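Local coordinates for uncharacterized protein Rv2277c (PDB 5VUG), which is uncharacterised but has a TIM-barrel glycerophosphodiester phosphodiesterase domain and probably hydrolyses phosphoric diesters, at residues A[133-138]-A[161-166]; A[107-112]-A[139-144]. One frame throughout, in Å; residues are numbered along the deposited sequence.

Overall arrangement
From the N terminus, the chain first passes 107-112, at the start of helix 109-114, then runs through strand 121-125 into helix 134-145. Residues 133-138, the N-cap and first turn of this helix, belong to contact 1; 139-144, further along it, pack against 107-112 and close the loop of contact 2. After strand 151-154, residues 161-166 return to 133-138 and close contact 1. The two loops therefore cross, sharing helix 134-145, which packs between helices 109-114 and 158-165 in the outer layer of the TIM barrel. The contact centres lie about 13 Å apart and meet where Val-138 CG1 packs 4.2 Å from Leu-109 CD2.

Contact 1 (A[133-138]-A[161-166]); sequences PLVSAV and TAAASR
The carbonyl oxygen of Ala-163 accepts the backbone N-H of Arg-166, N to O 3.1 Å, and is also touched by a methyl group of the neighbouring helix, Val-135 CG1, at 3.8 Å. The amide of Arg-166 is shared, with a weaker bond of 3.3 Å from its N to Ala-162 O. Val-135 carries the whole contact from its side. With CG1 anti to the backbone N (chi1 166°), that methyl is laid against the backbone of the facing helix, and its nearest neighbour is Ala-164 CA at 3.7 Å. The other branch, CG2, is turned to Ala-163 and stands 4.2 Å from its CB. CG1 thus lies against main-chain atoms of both alanines, while CG2 faces the methyl of Ala-163. These are consecutive outer helices of the TIM barrel, 134-145 and 158-165, each following a parallel strand, 121-125 and 151-154 respectively; Pro-133, at the N-cap, places Val-135 in the first turn of its helix. Small side chains at Ala-163 and Ala-164 let the backbones approach closely, the CA atoms of Val-135 and Ala-164 being 6.0 Å apart. Arg-166 curls back, chi3 -73°, and sets the rim of one guanidinium face over Ala-162 O and Ala-163 CA. Elsewhere on helix 134-145, Leu-134 and Val-138 lie on strand 41-48. Val-135 also packs on Leu-126 and Gln-167, while Ala-164 rests on Val-172 of strand 171-172.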
ATOM      1  N   PRO A 133     -11.557 -27.076 -17.154  1.00 18.14           N
ATOM      2  CA  PRO A 133     -10.863 -28.324 -16.803  1.00 14.90           C
ATOM      3  C   PRO A 133      -9.334 -28.291 -16.754  1.00 15.35           C
ATOM      4  O   PRO A 133      -8.735 -29.374 -16.641  1.00 15.36           O
ATOM      5  CB  PRO A 133     -11.296 -29.259 -17.931  1.00 16.39           C
ATOM      6  CG  PRO A 133     -11.350 -28.353 -19.116  1.00 19.56           C
ATOM      7  CD  PRO A 133     -11.908 -27.045 -18.588  1.00 17.91           C
ATOM      8  N   LEU A 134      -8.724 -27.107 -16.840  1.00 13.72           N
ATOM      9  CA  LEU A 134      -7.262 -27.009 -16.845  1.00 12.66           C
ATOM     10  C   LEU A 134      -6.631 -27.733 -15.654  1.00 10.00           C
ATOM     11  O   LEU A 134      -5.683 -28.503 -15.818  1.00 10.93           O
ATOM     12  CB  LEU A 134      -6.823 -25.537 -16.874  1.00 12.09           C
ATOM     13  CG  LEU A 134      -5.320 -25.279 -16.750  1.00 13.65           C
ATOM     14  CD1 LEU A 134      -4.589 -25.895 -17.931  1.00 15.01           C
ATOM     15  CD2 LEU A 134      -5.007 -23.775 -16.649  1.00 14.66           C
ATOM     16  N   VAL A 135      -7.144 -27.493 -14.442  1.00 11.14           N
ATOM     17  CA  VAL A 135      -6.500 -28.037 -13.244  1.00 10.69           C
ATOM     18  C   VAL A 135      -6.537 -29.563 -13.258  1.00 10.06           C
ATOM     19  O   VAL A 135      -5.521 -30.227 -13.010  1.00 10.51           O
ATOM     20  CB  VAL A 135      -7.117 -27.433 -11.968  1.00 12.05           C
ATOM     21  CG1 VAL A 135      -6.712 -28.218 -10.736  1.00 11.31           C
ATOM     22  CG2 VAL A 135      -6.693 -25.955 -11.811  1.00 13.01           C
ATOM     23  N   SER A 136      -7.699 -30.145 -13.573  1.00 11.00           N
ATOM     24  CA  SER A 136      -7.799 -31.601 -13.659  1.00 11.05           C
ATOM     25  C   SER A 136      -6.911 -32.163 -14.768  1.00 11.45           C
ATOM     26  O   SER A 136      -6.250 -33.198 -14.586  1.00 11.50           O
ATOM     27  CB  SER A 136      -9.254 -32.016 -13.889  1.00 12.44           C
ATOM     28  OG  SER A 136      -9.365 -33.431 -13.987  1.00 14.99           O
ATOM     29  N   ALA A 137      -6.907 -31.514 -15.933  1.00 11.32           N
ATOM     30  CA  ALA A 137      -6.086 -31.995 -17.038  1.00 10.56           C
ATOM     31  C   ALA A 137      -4.608 -31.975 -16.669  1.00 10.99           C
ATOM     32  O   ALA A 137      -3.862 -32.911 -16.998  1.00 12.09           O
ATOM     33  CB  ALA A 137      -6.359 -31.163 -18.295  1.00 11.16           C
ATOM     34  N   VAL A 138      -4.174 -30.932 -15.959  1.00 10.46           N
ATOM     35  CA  VAL A 138      -2.780 -30.865 -15.531  1.00 10.70           C
ATOM     36  C   VAL A 138      -2.480 -31.951 -14.510  1.00 11.57           C
ATOM     37  O   VAL A 138      -1.449 -32.634 -14.599  1.00 11.66           O
ATOM     38  CB  VAL A 138      -2.428 -29.459 -15.007  1.00  8.99           C
ATOM     39  CG1 VAL A 138      -1.052 -29.481 -14.289  1.00 10.25           C
ATOM     40  CG2 VAL A 138      -2.398 -28.446 -16.161  1.00 11.40           C
ATOM     41  N   THR A 161      -5.428 -21.720  -7.248  1.00 13.58           N
ATOM     42  CA  THR A 161      -4.698 -22.334  -6.139  1.00 14.84           C
ATOM     43  C   THR A 161      -5.583 -23.300  -5.351  1.00 15.20           C
ATOM     44  O   THR A 161      -5.176 -24.427  -5.054  1.00 15.31           O
ATOM     45  CB  THR A 161      -4.154 -21.241  -5.203  1.00 13.30           C
ATOM     46  OG1 THR A 161      -3.310 -20.353  -5.941  1.00 16.21           O
ATOM     47  CG2 THR A 161      -3.356 -21.851  -4.053  1.00 16.23           C
ATOM     48  N   ALA A 162      -6.796 -22.868  -4.994  1.00 15.87           N
ATOM     49  CA  ALA A 162      -7.673 -23.716  -4.189  1.00 16.95           C
ATOM     50  C   ALA A 162      -8.090 -24.970  -4.952  1.00 16.76           C
ATOM     51  O   ALA A 162      -8.140 -26.067  -4.378  1.00 17.93           O
ATOM     52  CB  ALA A 162      -8.902 -22.924  -3.738  1.00 19.85           C
ATOM     53  N   ALA A 163      -8.403 -24.825  -6.242  1.00 16.61           N
ATOM     54  CA  ALA A 163      -8.754 -25.982  -7.057  1.00 17.29           C
ATOM     55  C   ALA A 163      -7.586 -26.954  -7.167  1.00 15.93           C
ATOM     56  O   ALA A 163      -7.775 -28.176  -7.080  1.00 16.97           O
ATOM     57  CB  ALA A 163      -9.203 -25.524  -8.445  1.00 15.21           C
ATOM     58  N   ALA A 164      -6.367 -26.428  -7.356  1.00 16.03           N
ATOM     59  CA  ALA A 164      -5.199 -27.296  -7.438  1.00 15.69           C
ATOM     60  C   ALA A 164      -5.010 -28.084  -6.146  1.00 16.47           C
ATOM     61  O   ALA A 164      -4.690 -29.280  -6.181  1.00 16.88           O
ATOM     62  CB  ALA A 164      -3.954 -26.473  -7.777  1.00 14.78           C
ATOM     63  N   SER A 165      -5.250 -27.443  -4.997  1.00 15.90           N
ATOM     64  CA  SER A 165      -5.104 -28.121  -3.712  1.00 18.10           C
ATOM     65  C   SER A 165      -6.148 -29.207  -3.488  1.00 19.31           C
ATOM     66  O   SER A 165      -5.938 -30.070  -2.632  1.00 22.09           O
ATOM     67  CB  SER A 165      -5.115 -27.110  -2.567  1.00 19.37           C
ATOM     68  OG  SER A 165      -3.924 -26.342  -2.586  1.00 22.06           O
ATOM     69  N   ARG A 166      -7.251 -29.199  -4.241  1.00 21.10           N
ATOM     70  CA  ARG A 166      -8.215 -30.288  -4.157  1.00 22.47           C
ATOM     71  C   ARG A 166      -7.834 -31.503  -5.000  1.00 23.84           C
ATOM     72  O   ARG A 166      -8.519 -32.528  -4.911  1.00 24.40           O
ATOM     73  CB  ARG A 166      -9.626 -29.808  -4.529  1.00 23.80           C
ATOM     74  CG  ARG A 166     -10.181 -28.732  -3.604  1.00 23.98           C
ATOM     75  CD  ARG A 166     -11.660 -28.461  -3.860  1.00 27.01           C
ATOM     76  NE  ARG A 166     -11.900 -27.728  -5.100  1.00 26.85           N
ATOM     77  CZ  ARG A 166     -11.870 -26.400  -5.204  1.00 29.15           C
ATOM     78  NH1 ARG A 166     -11.604 -25.652  -4.141  1.00 30.22           N
ATOM     79  NH2 ARG A 166     -12.107 -25.820  -6.375  1.00 28.89           N
TER

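Contact 2 (A[107-112]-A[139-144]); sequences PTLEQA and AQVLTR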
ATOM      1  N   PRO A 107       4.326 -26.723 -27.641  1.00 11.62           N
ATOM      2  CA  PRO A 107       4.471 -28.095 -27.137  1.00 10.77           C
ATOM      3  C   PRO A 107       3.388 -28.469 -26.137  1.00 11.51           C
ATOM      4  O   PRO A 107       2.802 -27.598 -25.484  1.00 11.77           O
ATOM      5  CB  PRO A 107       5.827 -28.037 -26.429  1.00 12.05           C
ATOM      6  CG  PRO A 107       5.824 -26.610 -25.819  1.00 10.33           C
ATOM      7  CD  PRO A 107       5.055 -25.742 -26.804  1.00 10.63           C
ATOM      8  N   THR A 108       3.133 -29.762 -25.975  1.00 11.36           N
ATOM      9  CA  THR A 108       2.284 -30.175 -24.872  1.00 11.50           C
ATOM     10  C   THR A 108       3.079 -30.097 -23.570  1.00 10.95           C
ATOM     11  O   THR A 108       4.317 -30.114 -23.567  1.00 10.48           O
ATOM     12  CB  THR A 108       1.798 -31.616 -25.054  1.00 12.14           C
ATOM     13  OG1 THR A 108       2.920 -32.520 -25.065  1.00 13.80           O
ATOM     14  CG2 THR A 108       0.979 -31.770 -26.334  1.00 14.23           C
ATOM     15  N   LEU A 109       2.349 -30.005 -22.452  1.00 11.27           N
ATOM     16  CA  LEU A 109       3.005 -30.092 -21.150  1.00 10.46           C
ATOM     17  C   LEU A 109       3.775 -31.398 -21.031  1.00 10.71           C
ATOM     18  O   LEU A 109       4.891 -31.427 -20.496  1.00 11.27           O
ATOM     19  CB  LEU A 109       1.973 -29.965 -20.031  1.00  9.99           C
ATOM     20  CG  LEU A 109       2.504 -30.193 -18.606  1.00  9.55           C
ATOM     21  CD1 LEU A 109       3.548 -29.151 -18.216  1.00 10.68           C
ATOM     22  CD2 LEU A 109       1.338 -30.181 -17.628  1.00  9.71           C
ATOM     23  N   GLU A 110       3.200 -32.486 -21.550  1.00 11.75           N
ATOM     24  CA  GLU A 110       3.854 -33.789 -21.484  1.00 13.70           C
ATOM     25  C   GLU A 110       5.187 -33.778 -22.231  1.00 12.25           C
ATOM     26  O   GLU A 110       6.196 -34.300 -21.728  1.00 12.97           O
ATOM     27  CB  GLU A 110       2.897 -34.860 -22.023  1.00 16.85           C
ATOM     28  CG  GLU A 110       3.387 -36.286 -21.891  1.00 18.98           C
ATOM     29  CD  GLU A 110       2.252 -37.305 -21.748  1.00 22.63           C
ATOM     30  OE1 GLU A 110       2.562 -38.504 -21.631  1.00 23.73           O
ATOM     31  OE2 GLU A 110       1.059 -36.917 -21.733  1.00 23.90           O
ATOM     32  N   GLN A 111       5.221 -33.168 -23.423  1.00 12.51           N
ATOM     33  CA  GLN A 111       6.483 -33.030 -24.149  1.00 14.43           C
ATOM     34  C   GLN A 111       7.480 -32.195 -23.362  1.00 13.16           C
ATOM     35  O   GLN A 111       8.676 -32.506 -23.332  1.00 15.47           O
ATOM     36  CB  GLN A 111       6.250 -32.367 -25.510  1.00 15.79           C
ATOM     37  CG  GLN A 111       5.700 -33.274 -26.596  1.00 18.43           C
ATOM     38  CD  GLN A 111       5.282 -32.512 -27.843  1.00 22.89           C
ATOM     39  OE1 GLN A 111       4.672 -31.444 -27.765  1.00 19.82           O
ATOM     40  NE2 GLN A 111       5.609 -33.063 -29.008  1.00 27.46           N
ATOM     41  N   ALA A 112       7.011 -31.096 -22.765  1.00 11.89           N
ATOM     42  CA  ALA A 112       7.883 -30.231 -21.977  1.00 12.90           C
ATOM     43  C   ALA A 112       8.491 -30.979 -20.800  1.00 12.71           C
ATOM     44  O   ALA A 112       9.691 -30.846 -20.522  1.00 14.50           O
ATOM     45  CB  ALA A 112       7.081 -29.035 -21.473  1.00 12.49           C
ATOM     46  N   ALA A 139      -3.375 -32.133 -13.530  1.00 12.08           N
ATOM     47  CA  ALA A 139      -3.193 -33.183 -12.535  1.00 11.44           C
ATOM     48  C   ALA A 139      -3.046 -34.548 -13.196  1.00 13.98           C
ATOM     49  O   ALA A 139      -2.193 -35.348 -12.796  1.00 14.55           O
ATOM     50  CB  ALA A 139      -4.358 -33.179 -11.539  1.00 12.72           C
ATOM     51  N   GLN A 140      -3.855 -34.824 -14.222  1.00 12.92           N
ATOM     52  CA  GLN A 140      -3.798 -36.126 -14.878  1.00 11.68           C
ATOM     53  C   GLN A 140      -2.463 -36.348 -15.578  1.00 12.29           C
ATOM     54  O   GLN A 140      -1.894 -37.445 -15.489  1.00 15.86           O
ATOM     55  CB  GLN A 140      -4.971 -36.280 -15.837  1.00 12.22           C
ATOM     56  CG  GLN A 140      -6.297 -36.449 -15.112  1.00 15.16           C
ATOM     57  CD  GLN A 140      -7.473 -36.437 -16.059  1.00 15.67           C
ATOM     58  OE1 GLN A 140      -7.550 -37.254 -16.984  1.00 18.53           O
ATOM     59  NE2 GLN A 140      -8.392 -35.500 -15.848  1.00 15.65           N
ATOM     60  N   VAL A 141      -1.944 -35.326 -16.272  1.00 12.52           N
ATOM     61  CA  VAL A 141      -0.621 -35.448 -16.887  1.00 11.55           C
ATOM     62  C   VAL A 141       0.444 -35.676 -15.823  1.00 14.18           C
ATOM     63  O   VAL A 141       1.309 -36.545 -15.963  1.00 13.75           O
ATOM     64  CB  VAL A 141      -0.286 -34.215 -17.747  1.00 12.27           C
ATOM     65  CG1 VAL A 141       1.195 -34.258 -18.164  1.00 15.76           C
ATOM     66  CG2 VAL A 141      -1.171 -34.149 -18.976  1.00 12.58           C
ATOM     67  N   LEU A 142       0.414 -34.880 -14.754  1.00 13.97           N
ATOM     68  CA  LEU A 142       1.440 -35.023 -13.724  1.00 14.28           C
ATOM     69  C   LEU A 142       1.392 -36.400 -13.081  1.00 17.05           C
ATOM     70  O   LEU A 142       2.440 -36.972 -12.757  1.00 16.73           O
ATOM     71  CB  LEU A 142       1.292 -33.929 -12.674  1.00 14.96           C
ATOM     72  CG  LEU A 142       1.629 -32.534 -13.197  1.00 15.18           C
ATOM     73  CD1 LEU A 142       1.367 -31.501 -12.116  1.00 15.73           C
ATOM     74  CD2 LEU A 142       3.081 -32.456 -13.693  1.00 17.64           C
ATOM     75  N   THR A 143       0.182 -36.947 -12.889  1.00 18.25           N
ATOM     76  CA  THR A 143       0.032 -38.279 -12.308  1.00 21.35           C
ATOM     77  C   THR A 143       0.588 -39.347 -13.239  1.00 21.96           C
ATOM     78  O   THR A 143       1.366 -40.213 -12.817  1.00 23.44           O
ATOM     79  CB  THR A 143      -1.451 -38.568 -12.037  1.00 22.76           C
ATOM     80  OG1 THR A 143      -1.936 -37.716 -10.996  1.00 26.02           O
ATOM     81  CG2 THR A 143      -1.641 -40.022 -11.621  1.00 27.61           C
ATOM     82  N   ARG A 144       0.180 -39.308 -14.509  1.00 21.78           N
ATOM     83  CA  ARG A 144       0.552 -40.360 -15.446  1.00 23.77           C
ATOM     84  C   ARG A 144       2.036 -40.326 -15.784  1.00 23.94           C
ATOM     85  O   ARG A 144       2.650 -41.385 -15.975  1.00 26.08           O
ATOM     86  CB  ARG A 144      -0.305 -40.260 -16.704  1.00 27.12           C
ATOM     87  CG  ARG A 144      -0.128 -41.428 -17.650  1.00 31.18           C
ATOM     88  CD  ARG A 144      -1.179 -41.406 -18.737  1.00 34.64           C
ATOM     89  NE  ARG A 144      -1.484 -40.039 -19.148  1.00 37.35           N
ATOM     90  CZ  ARG A 144      -0.694 -39.305 -19.922  1.00 38.46           C
ATOM     91  NH1 ARG A 144       0.450 -39.812 -20.366  1.00 36.84           N
ATOM     92  NH2 ARG A 144      -1.046 -38.066 -20.245  1.00 36.96           N
TER
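Two helices of the barrel's outer layer, 109-114 and 134-145, which flank strand 121-125 in the sequence, meet through an apolar patch and a salt bridge. In the patch, Leu-109 CD2 lies 4.1 Å from Val-141 CG1, the side chains crossing obliquely. The same valine methyl also approaches Glu-110 CB, at 4.3 Å. Both Leu-109 and Val-141 rest on Pro-54 of strand 54-56, and Val-141 further touches Ile-113. Toward the more exposed side, Glu-110 reaches out with CG anti to its backbone N and an extended chain, while the Arg-144 chain bends at chi3 (37°) to meet it at about a right angle. The guanidinium presents its end to the carboxylate. NH1 of Arg-144 gives a 2.8 Å bond to Glu-110 OE1, and NH2 of Arg-144 a matching 2.8 Å bond to Glu-110 OE2. Each oxygen is met on its syn side but from somewhat out of the carboxylate plane, while both oxygens lie close to the guanidinium plane; the two planes are 31° apart. The same first turn is closed by a capping box: Gln-111 N donates to Thr-108 OG1 (2.9 Å), and Thr-108 N returns the bond to Gln-111 OE1 (2.9 Å), on a lone pair in the carbonyl plane. Two nearly straight bonds, one to each carboxylate oxygen, hold both charged groups against rotation, and the pairing probably favours their ionised forms at the more exposed margin of a buried Leu-Val contact.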